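SJCHGC06286 protein (PDB 3QBR) probably regulates apoptosis as a Bcl-2 family member of the blood fluke Schistosoma japonicum, its helical domain likely binding BH domains of partner proteins. Local coordinates at residues 24-29 with 50-55; 71-76 with 129-134. One frame throughout, in Å; residues are numbered along the deposited sequence.

Interaction 1. Residues 24-29 with 50-55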
# COMPACT_ATOMS: atom_id res chain seq x y z
N LEU A 24 -8.10 4.42 5.18
CA LEU A 24 -7.18 5.17 4.32
C LEU A 24 -6.81 4.38 3.09
O LEU A 24 -6.70 4.93 1.99
CB LEU A 24 -5.92 5.55 5.06
CG LEU A 24 -5.81 7.00 5.50
CD1 LEU A 24 -4.47 7.16 6.24
CD2 LEU A 24 -5.93 7.94 4.29
N CYS A 25 -6.60 3.07 3.27
CA CYS A 25 -6.26 2.22 2.14
C CYS A 25 -7.36 2.21 1.11
O CYS A 25 -7.08 2.48 -0.06
CB CYS A 25 -5.98 0.79 2.57
SG CYS A 25 -4.48 0.71 3.50
N HIS A 26 -8.59 1.89 1.54
CA HIS A 26 -9.76 1.99 0.65
C HIS A 26 -9.83 3.34 -0.11
O HIS A 26 -9.79 3.37 -1.34
CB HIS A 26 -11.06 1.70 1.41
CG HIS A 26 -11.16 0.29 1.91
ND1 HIS A 26 -11.22 -0.79 1.06
CD2 HIS A 26 -11.20 -0.21 3.16
CE1 HIS A 26 -11.29 -1.90 1.77
NE2 HIS A 26 -11.29 -1.58 3.05
N SER A 27 -9.88 4.46 0.60
CA SER A 27 -9.98 5.75 -0.07
C SER A 27 -8.86 5.93 -1.04
O SER A 27 -9.08 6.32 -2.18
CB SER A 27 -9.93 6.90 0.93
OG SER A 27 -10.82 6.67 1.99
N PHE A 28 -7.63 5.69 -0.58
CA PHE A 28 -6.46 5.92 -1.41
C PHE A 28 -6.54 5.09 -2.69
O PHE A 28 -6.31 5.60 -3.77
CB PHE A 28 -5.16 5.65 -0.65
CG PHE A 28 -3.99 5.37 -1.56
CD1 PHE A 28 -3.40 6.39 -2.29
CD2 PHE A 28 -3.50 4.07 -1.70
CE1 PHE A 28 -2.33 6.12 -3.13
CE2 PHE A 28 -2.44 3.81 -2.54
CZ PHE A 28 -1.85 4.84 -3.26
N LEU A 29 -6.88 3.81 -2.57
CA LEU A 29 -7.14 3.02 -3.76
C LEU A 29 -8.30 3.55 -4.65
O LEU A 29 -8.22 3.53 -5.88
CB LEU A 29 -7.37 1.55 -3.39
CG LEU A 29 -6.24 0.84 -2.64
CD1 LEU A 29 -6.75 -0.51 -2.06
CD2 LEU A 29 -4.96 0.65 -3.52
N ILE A 50 -18.19 -3.61 4.78
CA ILE A 50 -17.29 -3.53 5.91
C ILE A 50 -17.29 -2.13 6.50
O ILE A 50 -17.78 -1.17 5.88
CB ILE A 50 -15.85 -3.96 5.53
CG1 ILE A 50 -15.33 -3.14 4.35
CG2 ILE A 50 -15.80 -5.45 5.26
CD1 ILE A 50 -14.94 -1.73 4.73
N ASP A 51 -16.72 -2.04 7.69
CA ASP A 51 -16.77 -0.84 8.51
C ASP A 51 -15.75 0.22 8.06
O ASP A 51 -14.64 -0.09 7.63
CB ASP A 51 -16.57 -1.21 10.00
CG ASP A 51 -17.23 -0.21 10.94
OD1 ASP A 51 -17.97 0.68 10.47
OD2 ASP A 51 -17.01 -0.32 12.16
N LEU A 52 -16.17 1.48 8.16
CA LEU A 52 -15.31 2.62 7.90
C LEU A 52 -15.60 3.73 8.92
O LEU A 52 -16.77 4.03 9.24
CB LEU A 52 -15.53 3.14 6.48
CG LEU A 52 -15.47 2.08 5.37
CD1 LEU A 52 -16.26 2.53 4.13
CD2 LEU A 52 -14.01 1.70 5.02
N THR A 53 -14.54 4.32 9.46
CA THR A 53 -14.70 5.54 10.24
C THR A 53 -14.37 6.73 9.37
O THR A 53 -14.20 6.63 8.16
CB THR A 53 -13.77 5.57 11.45
OG1 THR A 53 -12.42 5.60 11.00
CG2 THR A 53 -14.01 4.35 12.31
N CYS A 54 -14.29 7.87 10.03
CA CYS A 54 -13.90 9.09 9.38
C CYS A 54 -12.48 9.37 9.87
O CYS A 54 -12.21 9.37 11.07
CB CYS A 54 -14.87 10.21 9.76
SG CYS A 54 -14.24 11.91 9.72
N VAL A 55 -11.57 9.58 8.93
CA VAL A 55 -10.17 9.86 9.26
C VAL A 55 -9.94 11.36 9.35
O VAL A 55 -10.36 12.10 8.46
CB VAL A 55 -9.21 9.25 8.20
CG1 VAL A 55 -7.76 9.62 8.50
CG2 VAL A 55 -9.41 7.73 8.12

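Interaction 2. Residues 71-76 with 129-134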
# COMPACT_ATOMS: atom_id res chain seq x y z
N ASP A 71 5.58 10.28 -6.83
CA ASP A 71 7.03 10.30 -6.75
C ASP A 71 7.53 8.88 -6.89
O ASP A 71 8.44 8.61 -7.67
CB ASP A 71 7.51 10.86 -5.41
CG ASP A 71 7.30 12.37 -5.28
OD1 ASP A 71 7.27 13.08 -6.32
OD2 ASP A 71 7.19 12.85 -4.13
N PHE A 72 6.91 7.97 -6.15
CA PHE A 72 7.33 6.57 -6.16
C PHE A 72 7.18 5.93 -7.53
O PHE A 72 8.08 5.24 -7.99
CB PHE A 72 6.57 5.76 -5.09
CG PHE A 72 6.89 4.30 -5.10
CD1 PHE A 72 7.66 3.75 -4.09
CD2 PHE A 72 6.40 3.47 -6.08
CE1 PHE A 72 7.96 2.39 -4.07
CE2 PHE A 72 6.69 2.09 -6.07
CZ PHE A 72 7.47 1.56 -5.06
N ASN A 73 6.03 6.13 -8.18
CA ASN A 73 5.77 5.44 -9.44
C ASN A 73 6.76 5.87 -10.49
O ASN A 73 7.42 5.05 -11.13
CB ASN A 73 4.34 5.71 -9.93
CG ASN A 73 3.30 4.86 -9.22
OD1 ASN A 73 3.61 3.84 -8.61
ND2 ASN A 73 2.04 5.29 -9.28
N GLN A 74 6.87 7.17 -10.64
CA GLN A 74 7.79 7.77 -11.59
C GLN A 74 9.24 7.20 -11.48
O GLN A 74 9.89 6.95 -12.50
CB GLN A 74 7.68 9.30 -11.49
CG GLN A 74 8.78 10.07 -12.12
CD GLN A 74 10.00 10.11 -11.23
OE1 GLN A 74 9.92 10.41 -10.03
NE2 GLN A 74 11.16 9.81 -11.82
N ARG A 75 9.71 6.94 -10.26
CA ARG A 75 11.02 6.30 -10.06
C ARG A 75 11.06 4.79 -10.33
O ARG A 75 12.07 4.27 -10.77
CB ARG A 75 11.57 6.58 -8.64
CG ARG A 75 11.82 8.05 -8.37
CD ARG A 75 11.98 8.38 -6.88
NE ARG A 75 11.65 9.79 -6.63
CZ ARG A 75 12.18 10.55 -5.67
NH1 ARG A 75 13.11 10.05 -4.86
NH2 ARG A 75 11.80 11.81 -5.52
N PHE A 76 9.97 4.09 -10.04
CA PHE A 76 9.97 2.63 -10.06
C PHE A 76 9.81 2.09 -11.48
O PHE A 76 10.23 0.97 -11.79
CB PHE A 76 8.85 2.12 -9.15
CG PHE A 76 8.48 0.67 -9.36
CD1 PHE A 76 8.71 -0.26 -8.36
CD2 PHE A 76 7.88 0.26 -10.53
CE1 PHE A 76 8.35 -1.60 -8.53
CE2 PHE A 76 7.52 -1.08 -10.71
CZ PHE A 76 7.75 -2.00 -9.71
N LEU A 129 1.03 -1.80 -2.63
CA LEU A 129 -0.31 -2.37 -2.42
C LEU A 129 -1.25 -2.00 -3.58
O LEU A 129 -1.98 -2.84 -4.09
CB LEU A 129 -0.88 -1.90 -1.08
CG LEU A 129 -2.32 -2.21 -0.70
CD1 LEU A 129 -2.56 -3.71 -0.36
CD2 LEU A 129 -2.71 -1.30 0.47
N ARG A 130 -1.19 -0.75 -4.02
CA ARG A 130 -1.93 -0.28 -5.20
C ARG A 130 -1.65 -1.13 -6.43
O ARG A 130 -2.55 -1.52 -7.17
CB ARG A 130 -1.56 1.16 -5.52
CG ARG A 130 -2.46 1.78 -6.53
CD ARG A 130 -2.06 3.22 -6.85
NE ARG A 130 -1.14 3.17 -7.97
CZ ARG A 130 -1.45 3.52 -9.21
NH1 ARG A 130 -2.66 4.00 -9.48
NH2 ARG A 130 -0.55 3.41 -10.17
N ILE A 131 -0.36 -1.38 -6.65
CA ILE A 131 0.12 -2.07 -7.83
C ILE A 131 -0.39 -3.51 -7.82
O ILE A 131 -0.89 -4.00 -8.82
CB ILE A 131 1.67 -1.99 -7.89
CG1 ILE A 131 2.08 -0.69 -8.58
CG2 ILE A 131 2.27 -3.20 -8.59
CD1 ILE A 131 3.44 -0.18 -8.15
N LEU A 132 -0.31 -4.15 -6.66
CA LEU A 132 -0.85 -5.49 -6.49
C LEU A 132 -2.34 -5.53 -6.73
O LEU A 132 -2.83 -6.40 -7.46
CB LEU A 132 -0.56 -6.00 -5.08
CG LEU A 132 0.92 -6.21 -4.73
CD1 LEU A 132 1.12 -6.93 -3.42
CD2 LEU A 132 1.59 -7.00 -5.84
N VAL A 133 -3.06 -4.60 -6.10
CA VAL A 133 -4.52 -4.54 -6.17
C VAL A 133 -4.99 -4.33 -7.62
O VAL A 133 -5.86 -5.05 -8.11
CB VAL A 133 -5.10 -3.45 -5.21
CG1 VAL A 133 -6.55 -2.98 -5.66
CG2 VAL A 133 -5.06 -3.94 -3.75
N LEU A 134 -4.39 -3.37 -8.29
CA LEU A 134 -4.70 -3.14 -9.70
C LEU A 134 -4.39 -4.33 -10.61
O LEU A 134 -5.06 -4.52 -11.63
CB LEU A 134 -3.97 -1.90 -10.18
CG LEU A 134 -4.49 -0.64 -9.52
CD1 LEU A 134 -3.69 0.60 -9.96
CD2 LEU A 134 -5.99 -0.49 -9.82
O HOH W 1 1.60 2.67 -7.20

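Interaction 1. Residues 24-29 with 50-55
L24, which touches V55, accepts through its O a hydrogen bond from F28 N at 2.8 Å; the same spacing recurs from L29 N to C25 O. These bonds run within helix 17-31, while between 24-29 and the extended loop 50-55 the contact is all van der Waals. H26 carries one end. Its CG lies anti to its own carbonyl carbon (chi1 -65°), which sends the imidazole out toward the loop, where two methyl groups reach it obliquely. L52 brings CD2 to 3.9 Å from H26 CD2, its side chain crossing that of the histidine at about a right angle. The I50 and H26 side chains approach from opposite directions, with I50 CD1 4.0 Å from H26 NE2; chi1 of 55° carries I50 CG1 to the histidine's side of the residue, and CD1 comes beside the ring. The H26 side chain also touches Q146 and I149 of helix 142-159, placing it between the loop and that helix. Three residues past L52, V55 sets CG1 4.4 Å from CG of L24, a looser aliphatic touch, and L24 also packs on I61 and I62 of helix 58-79. A weak hydrogen bond from T53 N to T23 OG1, one residue before 24-29, adds a polar tie. The loop also carries C54, seen in an interchain disulfide of this protein. Overall, a connecting loop lies along one side of the first modelled helix of the all-helical Bcl-2 fold, touching it through aliphatic groups and a histidine ring.

Interaction 2. Residues 71-76 with 129-134
Where N73 and I131 face each other, with 9.5 Å from CA to CA, helix segments 71-76 and 129-134 run at 73° with their axes no closer than 12.6 Å, a spacing that side chains must bridge. The polar bridge is a water: it donates to N73 OD1 at 2.7 Å and accepts from R130 NE at 2.9 Å, lying in the guanidinium plane at its edge. The arginine bends at its third torsion (chi3 91°), turning the head group toward the asparagine, while L134 CD1 lies 3.6 Å above one face of the guanidinium, offset toward the rim. N73 ND2 and R130 NH2 stand 3.3 Å apart, but both are donors and make no bond; amide and guanidinium planes are turned 46° against each other. Beside this polar pair, I131 slides past N73 in the opposite direction, and its CD1 comes 4.0 Å from N73 OD1. The same methyl meets the ring of F72 obliquely and more loosely. F72 also packs on A124 and A127 of helix 119-137, and a chain of another protein packs on F72 and F76 and hydrogen-bonds to D71 OD2, as would fit the ligand groove of a Bcl-2 protein. With donor facing donor, the amide and guanidinium probably depend on the water to join them, making this a solvent-mediated junction with a thin apolar flank.

The two contacts lie about 19 Å apart, centre to centre, on opposite sides of the chain's centre, yet they share a seam: helix 17-31 of interaction 1 packs on segment 129-134 of interaction 2, with L29 and F28 against R130 and C25 against L129. Interaction 1 spans from buried L24 and H26 to exposed L52; interaction 2 has buried F72 beside partly exposed N73, R130 and I131. The first lays a loop on a helix through aliphatic groups and a histidine ring; the second joins two helices through a water, flanked by I131 against N73 and F72. Helix 58-79 also links them: L24 rests on its early part, while 71-76 lies farther along, where a chain of another protein adjoins.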